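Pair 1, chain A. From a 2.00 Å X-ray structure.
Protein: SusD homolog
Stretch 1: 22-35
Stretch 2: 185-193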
# COMPACT_ATOMS: atom_id res chain seq x y z
N PRO A 22 -23.51 21.93 2.87
CA PRO A 22 -23.56 20.50 2.48
C PRO A 22 -23.74 19.58 3.68
O PRO A 22 -23.03 18.59 3.83
CB PRO A 22 -22.26 20.20 1.76
CG PRO A 22 -21.32 21.20 2.42
CD PRO A 22 -22.18 22.47 2.57
N LEU A 23 -24.70 19.91 4.54
CA LEU A 23 -24.97 19.11 5.72
C LEU A 23 -25.35 17.67 5.39
O LEU A 23 -24.98 16.75 6.12
CB LEU A 23 -26.09 19.74 6.55
CG LEU A 23 -25.69 20.87 7.50
CD1 LEU A 23 -26.94 21.60 7.99
CD2 LEU A 23 -24.91 20.30 8.67
N LYS A 24 -26.08 17.47 4.30
CA LYS A 24 -26.51 16.13 3.92
C LYS A 24 -25.39 15.21 3.46
O LYS A 24 -25.57 13.99 3.43
CB LYS A 24 -27.59 16.21 2.83
CG LYS A 24 -27.14 16.86 1.54
CD LYS A 24 -28.33 17.01 0.60
CE LYS A 24 -27.95 17.78 -0.65
NZ LYS A 24 -29.13 17.99 -1.54
N TYR A 25 -24.24 15.77 3.10
CA TYR A 25 -23.10 14.98 2.63
C TYR A 25 -22.01 14.77 3.67
O TYR A 25 -21.25 13.80 3.60
CB TYR A 25 -22.47 15.65 1.41
CG TYR A 25 -23.39 15.80 0.22
CD1 TYR A 25 -23.80 17.06 -0.22
CD2 TYR A 25 -23.82 14.68 -0.48
CE1 TYR A 25 -24.64 17.19 -1.33
CE2 TYR A 25 -24.66 14.80 -1.59
CZ TYR A 25 -25.06 16.06 -2.01
OH TYR A 25 -25.88 16.17 -3.10
N GLY A 26 -21.92 15.69 4.62
CA GLY A 26 -20.89 15.65 5.66
C GLY A 26 -20.53 14.35 6.36
O GLY A 26 -19.40 13.87 6.24
N ALA A 27 -21.47 13.79 7.11
CA ALA A 27 -21.23 12.56 7.85
C ALA A 27 -20.81 11.42 6.92
O ALA A 27 -19.89 10.66 7.23
CB ALA A 27 -22.47 12.16 8.63
N ARG A 28 -21.50 11.30 5.80
CA ARG A 28 -21.20 10.27 4.82
C ARG A 28 -19.79 10.41 4.26
O ARG A 28 -19.06 9.42 4.13
CB ARG A 28 -22.22 10.33 3.68
CG ARG A 28 -23.59 9.83 4.09
CD ARG A 28 -24.66 10.37 3.16
NE ARG A 28 -25.94 9.71 3.39
CZ ARG A 28 -27.08 10.36 3.58
NH1 ARG A 28 -27.10 11.69 3.58
NH2 ARG A 28 -28.21 9.68 3.77
N PHE A 29 -19.41 11.64 3.93
CA PHE A 29 -18.08 11.90 3.38
C PHE A 29 -16.97 11.61 4.39
O PHE A 29 -15.92 11.09 4.03
CB PHE A 29 -17.99 13.34 2.88
CG PHE A 29 -16.68 13.68 2.22
CD1 PHE A 29 -16.15 12.85 1.24
CD2 PHE A 29 -15.99 14.83 2.57
CE1 PHE A 29 -14.94 13.16 0.62
CE2 PHE A 29 -14.78 15.15 1.95
CZ PHE A 29 -14.26 14.31 0.98
N MSE A 30 -17.20 11.95 5.65
CA MSE A 30 -16.18 11.69 6.66
C MSE A 30 -16.04 10.20 6.92
O MSE A 30 -14.95 9.71 7.20
CB MSE A 30 -16.49 12.45 7.96
CG MSE A 30 -16.33 13.96 7.82
SE MSE A 30 -16.12 14.87 9.51
CE MSE A 30 -17.91 14.60 10.18
N ASN A 31 -17.15 9.47 6.80
CA ASN A 31 -17.13 8.02 6.99
C ASN A 31 -16.26 7.44 5.87
O ASN A 31 -15.41 6.59 6.12
CB ASN A 31 -18.55 7.45 6.91
CG ASN A 31 -18.59 5.93 7.10
OD1 ASN A 31 -19.64 5.31 6.97
ND2 ASN A 31 -17.44 5.34 7.41
N MSE A 32 -16.48 7.93 4.65
CA MSE A 32 -15.71 7.47 3.50
C MSE A 32 -14.21 7.64 3.71
O MSE A 32 -13.43 6.71 3.47
CB MSE A 32 -16.11 8.23 2.23
CG MSE A 32 -17.43 7.81 1.61
SE MSE A 32 -17.66 8.65 -0.13
CE MSE A 32 -16.30 7.66 -1.10
N GLN A 33 -13.81 8.83 4.14
CA GLN A 33 -12.41 9.13 4.35
C GLN A 33 -11.74 8.22 5.37
O GLN A 33 -10.58 7.84 5.22
CB GLN A 33 -12.25 10.59 4.77
CG GLN A 33 -12.74 11.56 3.72
CD GLN A 33 -12.75 12.99 4.21
OE1 GLN A 33 -11.72 13.65 4.26
NE2 GLN A 33 -13.93 13.47 4.59
N GLN A 34 -12.48 7.87 6.42
CA GLN A 34 -11.93 7.00 7.45
C GLN A 34 -11.87 5.54 7.00
O GLN A 34 -11.25 4.71 7.66
CB GLN A 34 -12.78 7.09 8.72
CG GLN A 34 -12.84 8.48 9.31
CD GLN A 34 -13.85 8.57 10.42
OE1 GLN A 34 -13.65 8.00 11.50
NE2 GLN A 34 -14.95 9.26 10.17
N ARG A 35 -12.52 5.24 5.87
CA ARG A 35 -12.55 3.88 5.35
C ARG A 35 -11.49 3.53 4.31
O ARG A 35 -11.16 2.36 4.13
CB ARG A 35 -13.93 3.59 4.73
CG ARG A 35 -15.08 3.62 5.72
CD ARG A 35 -14.96 2.50 6.73
NE ARG A 35 -16.12 2.48 7.62
CZ ARG A 35 -16.38 1.51 8.49
NH1 ARG A 35 -15.56 0.46 8.58
NH2 ARG A 35 -17.45 1.58 9.26
N VAL A 185 -14.75 23.59 -1.14
CA VAL A 185 -15.86 22.65 -1.14
C VAL A 185 -15.80 21.72 0.07
O VAL A 185 -14.81 21.03 0.29
CB VAL A 185 -15.85 21.79 -2.43
CG1 VAL A 185 -16.90 20.69 -2.34
CG2 VAL A 185 -16.12 22.68 -3.64
N MSE A 186 -16.87 21.73 0.86
CA MSE A 186 -16.97 20.89 2.06
C MSE A 186 -15.78 20.99 3.01
O MSE A 186 -15.37 19.98 3.59
CB MSE A 186 -17.15 19.42 1.67
CG MSE A 186 -18.56 19.02 1.29
SE MSE A 186 -18.64 17.10 1.21
CE MSE A 186 -17.34 16.82 -0.21
N ALA A 187 -15.23 22.18 3.18
CA ALA A 187 -14.08 22.36 4.06
C ALA A 187 -14.27 21.75 5.45
O ALA A 187 -13.37 21.10 5.97
CB ALA A 187 -13.75 23.84 4.19
N GLN A 188 -15.43 21.98 6.04
CA GLN A 188 -15.72 21.48 7.38
C GLN A 188 -15.64 19.96 7.51
O GLN A 188 -15.33 19.44 8.58
CB GLN A 188 -17.11 21.95 7.84
CG GLN A 188 -17.52 21.39 9.20
CD GLN A 188 -18.87 21.91 9.67
OE1 GLN A 188 -19.35 21.55 10.75
NE2 GLN A 188 -19.48 22.78 8.88
N TYR A 189 -15.92 19.25 6.43
CA TYR A 189 -15.90 17.79 6.46
C TYR A 189 -14.74 17.16 5.71
O TYR A 189 -14.65 15.94 5.61
CB TYR A 189 -17.21 17.25 5.90
CG TYR A 189 -18.44 17.86 6.54
CD1 TYR A 189 -19.18 18.83 5.87
CD2 TYR A 189 -18.85 17.48 7.81
CE1 TYR A 189 -20.31 19.40 6.45
CE2 TYR A 189 -19.98 18.04 8.40
CZ TYR A 189 -20.70 19.00 7.71
OH TYR A 189 -21.82 19.56 8.29
N ASP A 190 -13.85 18.00 5.18
CA ASP A 190 -12.69 17.53 4.41
C ASP A 190 -11.50 17.31 5.33
O ASP A 190 -10.78 18.24 5.66
CB ASP A 190 -12.32 18.57 3.35
CG ASP A 190 -11.18 18.10 2.45
OD1 ASP A 190 -10.55 17.07 2.77
OD2 ASP A 190 -10.92 18.78 1.44
N LEU A 191 -11.30 16.06 5.73
CA LEU A 191 -10.20 15.72 6.63
C LEU A 191 -8.85 15.66 5.92
O LEU A 191 -7.82 15.52 6.58
CB LEU A 191 -10.48 14.37 7.31
CG LEU A 191 -11.87 14.19 7.93
CD1 LEU A 191 -11.99 12.80 8.54
CD2 LEU A 191 -12.08 15.26 9.00
N ILE A 192 -8.85 15.75 4.60
CA ILE A 192 -7.60 15.67 3.85
C ILE A 192 -7.02 17.01 3.42
O ILE A 192 -5.86 17.32 3.70
CB ILE A 192 -7.76 14.82 2.57
CG1 ILE A 192 -8.50 13.51 2.88
CG2 ILE A 192 -6.38 14.54 1.96
CD1 ILE A 192 -7.78 12.61 3.86
N TYR A 193 -7.83 17.82 2.73
CA TYR A 193 -7.36 19.10 2.21
C TYR A 193 -8.09 20.37 2.66
O TYR A 193 -7.92 21.42 2.04
CB TYR A 193 -7.35 19.05 0.69
CG TYR A 193 -6.36 18.07 0.10
CD1 TYR A 193 -6.78 17.12 -0.84
CD2 TYR A 193 -5.01 18.12 0.43
CE1 TYR A 193 -5.86 16.25 -1.44
CE2 TYR A 193 -4.08 17.26 -0.17
CZ TYR A 193 -4.52 16.33 -1.10
OH TYR A 193 -3.61 15.50 -1.72

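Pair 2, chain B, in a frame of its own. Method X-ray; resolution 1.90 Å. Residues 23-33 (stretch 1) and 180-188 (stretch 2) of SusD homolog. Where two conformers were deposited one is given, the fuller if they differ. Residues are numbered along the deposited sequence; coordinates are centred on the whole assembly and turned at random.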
# COMPACT_ATOMS: atom_id res chain seq x y z
N ASP B 23 24.69 9.55 -13.67
CA ASP B 23 25.00 10.03 -12.35
C ASP B 23 24.34 9.09 -11.34
O ASP B 23 23.12 8.89 -11.38
CB ASP B 23 24.48 11.45 -12.14
CG ASP B 23 24.72 11.94 -10.75
OD1 ASP B 23 25.87 12.25 -10.44
OD2 ASP B 23 23.79 11.96 -9.92
N LEU B 24 25.14 8.51 -10.44
CA LEU B 24 24.62 7.45 -9.56
C LEU B 24 23.53 8.00 -8.66
O LEU B 24 22.49 7.38 -8.50
CB LEU B 24 25.74 6.85 -8.74
CG LEU B 24 25.38 5.83 -7.67
CD1 LEU B 24 24.61 4.63 -8.20
CD2 LEU B 24 26.67 5.37 -7.03
N GLY B 25 23.76 9.19 -8.12
CA GLY B 25 22.76 9.86 -7.31
C GLY B 25 21.42 10.09 -7.97
O GLY B 25 20.37 9.82 -7.37
N SER B 26 21.45 10.61 -9.20
CA SER B 26 20.20 10.85 -9.94
C SER B 26 19.49 9.52 -10.23
O SER B 26 18.25 9.46 -10.22
CB SER B 26 20.41 11.69 -11.22
OG SER B 26 21.31 11.06 -12.09
N THR B 27 20.26 8.46 -10.44
CA THR B 27 19.72 7.17 -10.76
C THR B 27 19.04 6.55 -9.54
O THR B 27 17.92 6.03 -9.61
CB THR B 27 20.84 6.25 -11.31
OG1 THR B 27 21.33 6.79 -12.55
CG2 THR B 27 20.31 4.88 -11.56
N ILE B 28 19.71 6.61 -8.40
CA ILE B 28 19.13 6.17 -7.15
C ILE B 28 17.87 6.99 -6.81
O ILE B 28 16.85 6.42 -6.44
CB ILE B 28 20.18 6.26 -6.02
CG1 ILE B 28 21.27 5.19 -6.25
CG2 ILE B 28 19.52 6.10 -4.67
CD1 ILE B 28 22.38 5.21 -5.22
N ARG B 29 17.92 8.32 -6.96
CA ARG B 29 16.70 9.13 -6.72
C ARG B 29 15.56 8.77 -7.69
O ARG B 29 14.40 8.81 -7.32
CB ARG B 29 17.00 10.60 -6.80
CG ARG B 29 17.82 11.14 -5.63
CD ARG B 29 18.23 12.60 -5.88
NE ARG B 29 18.89 13.07 -4.68
CZ ARG B 29 20.20 13.11 -4.48
NH1 ARG B 29 21.07 12.90 -5.48
NH2 ARG B 29 20.65 13.44 -3.28
N GLY B 30 15.92 8.45 -8.93
CA GLY B 30 14.97 8.01 -9.92
C GLY B 30 14.25 6.74 -9.45
O GLY B 30 13.04 6.65 -9.53
N LEU B 31 15.02 5.76 -8.99
CA LEU B 31 14.46 4.56 -8.41
C LEU B 31 13.62 4.83 -7.16
O LEU B 31 12.53 4.25 -6.98
CB LEU B 31 15.60 3.57 -8.10
CG LEU B 31 16.30 2.92 -9.29
CD1 LEU B 31 17.58 2.21 -8.83
CD2 LEU B 31 15.36 1.94 -10.01
N GLN B 32 14.11 5.68 -6.25
CA GLN B 32 13.35 6.01 -5.05
C GLN B 32 12.00 6.64 -5.39
O GLN B 32 11.00 6.43 -4.70
CB GLN B 32 14.16 6.93 -4.12
CG GLN B 32 15.39 6.24 -3.58
CD GLN B 32 16.28 7.08 -2.66
OE1 GLN B 32 16.36 8.31 -2.75
NE2 GLN B 32 16.98 6.39 -1.81
N GLY B 33 11.96 7.37 -6.51
CA GLY B 33 10.74 7.96 -7.02
C GLY B 33 9.81 7.05 -7.78
O GLY B 33 8.80 7.50 -8.31
N GLY B 180 29.59 7.19 1.97
CA GLY B 180 29.75 7.66 0.59
C GLY B 180 28.42 7.96 -0.14
O GLY B 180 28.43 8.60 -1.20
N PHE B 181 27.29 7.52 0.43
CA PHE B 181 25.99 7.64 -0.21
C PHE B 181 25.18 8.78 0.38
O PHE B 181 24.00 8.94 0.05
CB PHE B 181 25.22 6.31 -0.10
CG PHE B 181 25.77 5.26 -1.00
CD1 PHE B 181 26.86 4.50 -0.64
CD2 PHE B 181 25.19 5.04 -2.23
CE1 PHE B 181 27.39 3.55 -1.51
CE2 PHE B 181 25.69 4.09 -3.10
CZ PHE B 181 26.79 3.35 -2.75
N GLU B 182 25.83 9.58 1.23
CA GLU B 182 25.15 10.66 1.93
C GLU B 182 24.46 11.62 0.98
O GLU B 182 23.39 12.15 1.32
CB GLU B 182 26.14 11.47 2.75
CG GLU B 182 26.53 10.84 4.08
CD GLU B 182 27.39 9.58 3.94
OE1 GLU B 182 28.23 9.49 2.99
OE2 GLU B 182 27.18 8.66 4.76
N LYS B 183 25.07 11.87 -0.17
CA LYS B 183 24.56 12.83 -1.15
C LYS B 183 23.85 12.15 -2.32
O LYS B 183 23.44 12.81 -3.25
CB LYS B 183 25.71 13.73 -1.61
CG LYS B 183 26.29 14.53 -0.42
CD LYS B 183 27.18 15.69 -0.81
CE LYS B 183 28.28 15.20 -1.73
NZ LYS B 183 29.48 16.07 -1.72
N LEU B 184 23.62 10.84 -2.21
CA LEU B 184 23.11 10.00 -3.27
C LEU B 184 21.80 9.32 -2.94
O LEU B 184 21.37 8.41 -3.66
CB LEU B 184 24.13 8.89 -3.58
CG LEU B 184 25.56 9.26 -3.95
CD1 LEU B 184 26.27 7.98 -4.34
CD2 LEU B 184 25.64 10.29 -5.05
N ASP B 185 21.15 9.73 -1.87
CA ASP B 185 20.10 8.92 -1.26
C ASP B 185 19.20 9.83 -0.44
O ASP B 185 19.64 10.41 0.55
CB ASP B 185 20.77 7.84 -0.40
CG ASP B 185 19.83 7.21 0.65
OD1 ASP B 185 18.58 7.27 0.51
OD2 ASP B 185 20.37 6.68 1.65
N ASP B 186 17.96 10.02 -0.88
CA ASP B 186 17.06 10.98 -0.17
C ASP B 186 16.05 10.33 0.73
O ASP B 186 15.00 10.92 1.10
CB ASP B 186 16.38 11.91 -1.19
CG ASP B 186 17.37 12.96 -1.74
OD1 ASP B 186 18.49 13.08 -1.22
OD2 ASP B 186 16.99 13.68 -2.67
N VAL B 187 16.35 9.10 1.12
CA VAL B 187 15.54 8.34 2.09
C VAL B 187 16.30 8.33 3.40
O VAL B 187 15.84 8.90 4.39
CB VAL B 187 15.23 6.93 1.60
CG1 VAL B 187 14.56 6.08 2.71
CG2 VAL B 187 14.29 7.01 0.40
N TYR B 188 17.50 7.74 3.38
CA TYR B 188 18.32 7.64 4.61
C TYR B 188 19.66 8.36 4.55
O TYR B 188 20.49 8.22 5.47
CB TYR B 188 18.53 6.17 4.95
CG TYR B 188 17.32 5.48 5.51
CD1 TYR B 188 16.62 6.00 6.60
CD2 TYR B 188 16.89 4.28 4.99
CE1 TYR B 188 15.53 5.34 7.13
CE2 TYR B 188 15.82 3.61 5.51
CZ TYR B 188 15.13 4.14 6.58
OH TYR B 188 14.08 3.41 7.08

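In both pairs a helix packs against an irregular segment more than 150 residues away in the chain. The N, CA and C atoms of 14 central residues superpose with an RMSD of 0.8 Å.

A glutamine on the helix is shared, Gln A33 in pair 1 and Gln B32 in pair 2. Its CB points toward the other stretch, and its amide works in both directions. Gln A33 OE1 accepts from Leu A191 N at 2.9 Å, and Gln B32 OE1 accepts from the matching Asp B186 N at 3.0 Å. The donated bond differs. Gln A33 NE2 reaches the backbone Tyr A189 O at 2.8 Å, whereas Gln B32 NE2 reaches the side-chain atom Asp B185 OD1 at 3.0 Å.

The aspartates Asp A190 and Asp B185 also match. Each accepts two backbone N-H groups of its own segment. Asp A190 OD1 accepts from Ile A192 N and from Tyr A193 N, both at 2.8 Å. Asp B185 OD1 accepts from Val B187 N at 2.9 Å and Tyr B188 N at 3.1 Å. The side-chain centres of Ile A192 and Val B187 nearly coincide, and both residues touch the glutamine.

A glycine, Gly A26 or Gly B25, lets the segment come close to the helix. In pair 1 the Tyr A189 ring lies against it, with Gly A26 CA 3.4 Å from the ring centroid and over the face. A CB on Gly A26 would clash with Tyr A189 CE2. In pair 2 the matching residue is Leu B184. Leu B184 CD2 lies 3.7 Å from Gly B25 CA, and a CB on Gly B25 would be tight against it.

Apolar packing is built from different residues. In pair 1 the selenomethionine Met A186 places CE over one face of the Phe A29 ring, 3.8 Å from its centroid. In pair 2 the aromatic residue is on the segment instead: Phe B181 matches Met A186, and Ile B28 matches Phe A29. Ile B28 CD1 meets the edge of the Phe B181 ring, 4.1 Å from Phe B181 CE2.

The chemistry changes at Met A30 and Arg B29, from apolar to charged. Met A30 makes apolar contacts, with Met A30 CE 3.8 Å from Tyr A189 CD2 and Met A30 SE 4.1 Å from Leu A191 CD2. In pair 2 this position and the partner matching Leu A191 are charged. Arg B29 NE forms a salt bridge with Asp B186 OD2 at 2.8 Å, and Arg B29 NH2 also bonds Asp B186 OD1 at 3.0 Å. Arg B29 NH2 further donates to Lys B183 O at 2.9 Å, tying the arginine to the backbone as well.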